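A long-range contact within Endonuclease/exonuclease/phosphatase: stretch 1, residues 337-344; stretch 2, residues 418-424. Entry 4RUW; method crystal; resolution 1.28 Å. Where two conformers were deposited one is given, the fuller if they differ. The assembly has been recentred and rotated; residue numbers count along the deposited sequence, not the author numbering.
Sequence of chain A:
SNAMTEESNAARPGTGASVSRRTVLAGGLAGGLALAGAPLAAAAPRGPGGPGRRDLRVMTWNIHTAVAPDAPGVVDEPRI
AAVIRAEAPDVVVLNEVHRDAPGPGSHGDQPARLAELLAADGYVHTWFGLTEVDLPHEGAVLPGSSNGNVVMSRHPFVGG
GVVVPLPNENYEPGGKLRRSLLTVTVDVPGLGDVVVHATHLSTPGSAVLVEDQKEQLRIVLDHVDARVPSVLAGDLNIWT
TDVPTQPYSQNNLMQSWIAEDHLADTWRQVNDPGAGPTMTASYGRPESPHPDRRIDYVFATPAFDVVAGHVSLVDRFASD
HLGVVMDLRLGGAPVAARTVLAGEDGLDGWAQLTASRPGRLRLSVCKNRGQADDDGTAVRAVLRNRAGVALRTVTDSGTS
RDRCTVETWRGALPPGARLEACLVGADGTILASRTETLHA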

# COMPACT_ATOMS: atom_id res chain seq x y z
N ALA A 337 9.37 16.14 -7.57
CA ALA A 337 8.99 14.73 -7.58
C ALA A 337 8.30 14.45 -8.90
O ALA A 337 7.29 15.09 -9.22
N ARG A 338 8.85 13.53 -9.69
CA ARG A 338 8.29 13.22 -10.99
C ARG A 338 8.31 11.73 -11.26
O ARG A 338 9.27 11.03 -10.94
N THR A 339 7.22 11.25 -11.86
CA THR A 339 7.12 9.87 -12.32
C THR A 339 7.05 9.86 -13.84
O THR A 339 6.31 10.64 -14.44
N VAL A 340 7.85 9.00 -14.45
CA VAL A 340 7.71 8.72 -15.87
C VAL A 340 7.42 7.23 -16.01
O VAL A 340 8.20 6.39 -15.55
N LEU A 341 6.28 6.90 -16.59
CA LEU A 341 5.89 5.50 -16.78
C LEU A 341 6.68 4.89 -17.92
O LEU A 341 7.12 5.59 -18.83
N ALA A 342 6.84 3.57 -17.86
CA ALA A 342 7.62 2.84 -18.86
C ALA A 342 6.74 1.92 -19.69
O ALA A 342 5.74 1.40 -19.21
N GLY A 343 7.14 1.72 -20.95
CA GLY A 343 6.40 0.86 -21.86
C GLY A 343 5.51 1.66 -22.79
O GLY A 343 5.18 2.81 -22.51
N GLU A 344 5.11 1.06 -23.88
CA GLU A 344 4.35 1.78 -24.90
C GLU A 344 3.07 2.41 -24.39
O GLU A 344 2.71 3.46 -24.80
N ARG A 418 16.02 16.49 -18.16
CA ARG A 418 14.86 15.67 -18.46
C ARG A 418 15.07 14.25 -17.95
O ARG A 418 16.20 13.81 -17.76
N LEU A 419 13.96 13.56 -17.73
CA LEU A 419 13.99 12.18 -17.26
C LEU A 419 13.37 11.30 -18.33
O LEU A 419 12.28 11.59 -18.82
N GLU A 420 14.10 10.25 -18.70
CA GLU A 420 13.65 9.28 -19.69
C GLU A 420 13.42 7.94 -18.99
O GLU A 420 14.20 7.54 -18.13
N ALA A 421 12.33 7.26 -19.35
CA ALA A 421 12.11 5.89 -18.91
C ALA A 421 11.87 5.03 -20.13
O ALA A 421 11.02 5.36 -20.97
N CYS A 422 12.60 3.93 -20.23
CA CYS A 422 12.51 3.03 -21.37
C CYS A 422 12.21 1.60 -20.96
O CYS A 422 12.55 1.17 -19.86
N LEU A 423 11.59 0.87 -21.88
CA LEU A 423 11.54 -0.57 -21.78
C LEU A 423 12.57 -1.08 -22.77
O LEU A 423 12.52 -0.75 -23.96
N VAL A 424 13.54 -1.85 -22.27
CA VAL A 424 14.64 -2.34 -23.08
C VAL A 424 14.47 -3.83 -23.28
O VAL A 424 14.21 -4.57 -22.33

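The strands of the two stretches run in nearly the same direction, with 17° between their N-to-C axes and a closest axial approach of 6.0 Å. No direct hydrogen bond joins them, so the contact, which buries 325 Å² in total, rests on side-chain packing and one bridging water.

Alternation along each strand selects the inward residues. The CA-to-CB bonds of Arg-338, Val-340 and Ala-342 point toward the second stretch, and those of Leu-419, Ala-421 and Leu-423 point toward the first; Thr-339, Leu-341, Glu-420 and Cys-422 point away.

Val-340 has the largest covered area, 68 Å². Its t rotamer (chi1 -179°) sets its two methyl groups against different neighbours: CG2 lies 3.8 Å from CD2 of Leu-419, and CG1 lies 3.8 Å from CB of Ala-421. Leu-419, with 62 Å² covered, adopts chi1 t and chi2 p, a common leucine combination; its CD2 also comes within 4.4 Å of the backbone O of Arg-338.

Ala-421 is covered almost as extensively, at 59 Å², despite its single methyl. That CB sits 3.7 Å from the carbonyl O of Val-340 and 3.9 Å from O of Leu-341, so it packs against backbone as well as side chains. CB of Ala-421 and CB of Ala-342 are farther apart, at 4.4 Å.

Farther along, CA of Gly-343 approaches CB of Leu-423 to 4.2 Å. Gly-343 has phi/psi of 99/161, where a CB would be jammed against the preceding carbonyl O; the backbone conformation itself therefore calls for glycine.

The polar link is here too. Water 1 accepts a hydrogen bond from N of Gly-343 (2.9 Å) and donates one to O of Ala-421 (2.9 Å), joining the two backbones without a side-chain partner. The side chain of Arg-338 is hydrogen-bonded through NH2 elsewhere in the structure.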

# COMPACT_ATOMS: atom_id res chain seq x y z
CB ALA A 337 8.07 14.40 -6.41
CB ARG A 338 9.04 13.96 -12.10
CG ARG A 338 8.44 13.76 -13.49
CD ARG A 338 8.93 14.80 -14.48
NE ARG A 338 8.50 16.14 -14.10
CZ ARG A 338 7.38 16.71 -14.51
NH1 ARG A 338 7.07 17.93 -14.10
NH2 ARG A 338 6.56 16.07 -15.33
CB THR A 339 5.84 9.22 -11.79
OG1 THR A 339 5.91 9.18 -10.37
CG2 THR A 339 5.69 7.80 -12.33
CB VAL A 340 8.96 9.13 -16.68
CG1 VAL A 340 8.75 8.85 -18.15
CG2 VAL A 340 9.27 10.61 -16.45
CB LEU A 341 4.40 5.39 -17.06
CG LEU A 341 3.46 5.92 -15.97
CD1 LEU A 341 2.03 5.82 -16.44
CD2 LEU A 341 3.66 5.14 -14.69
CB ALA A 342 8.71 2.03 -18.17
CB GLU A 344 4.08 0.89 -26.10
CG GLU A 344 3.39 -0.42 -25.83
CD GLU A 344 3.36 -1.33 -27.07
OE1 GLU A 344 3.68 -0.86 -28.16
OE2 GLU A 344 2.98 -2.50 -26.95
CB ARG A 418 14.56 15.67 -19.96
CG ARG A 418 15.71 15.17 -20.79
CD ARG A 418 15.83 15.95 -22.08
NE ARG A 418 16.03 17.38 -21.83
CZ ARG A 418 15.55 18.34 -22.61
NH1 ARG A 418 14.82 18.03 -23.68
NH2 ARG A 418 15.78 19.61 -22.32
CB LEU A 419 13.21 12.05 -15.95
CG LEU A 419 13.11 10.64 -15.36
CD1 LEU A 419 14.50 10.11 -15.04
CD2 LEU A 419 12.23 10.62 -14.12
CB GLU A 420 14.70 9.13 -20.80
CG GLU A 420 14.33 8.12 -21.89
CD GLU A 420 15.32 8.09 -23.04
OE1 GLU A 420 16.40 8.70 -22.93
OE2 GLU A 420 15.02 7.44 -24.07
CB ALA A 421 10.93 5.80 -17.96
CB CYS A 422 13.83 3.02 -22.14
SG CYS A 422 14.30 4.57 -22.88
CB LEU A 423 10.15 -1.10 -22.13
CG LEU A 423 10.01 -2.62 -22.00
CD1 LEU A 423 10.19 -3.07 -20.55
CD2 LEU A 423 8.67 -3.09 -22.55
CB VAL A 424 15.99 -2.07 -22.40
CG1 VAL A 424 17.13 -2.44 -23.33
CG2 VAL A 424 16.09 -0.61 -21.99
O HOH W 1 8.81 3.78 -22.03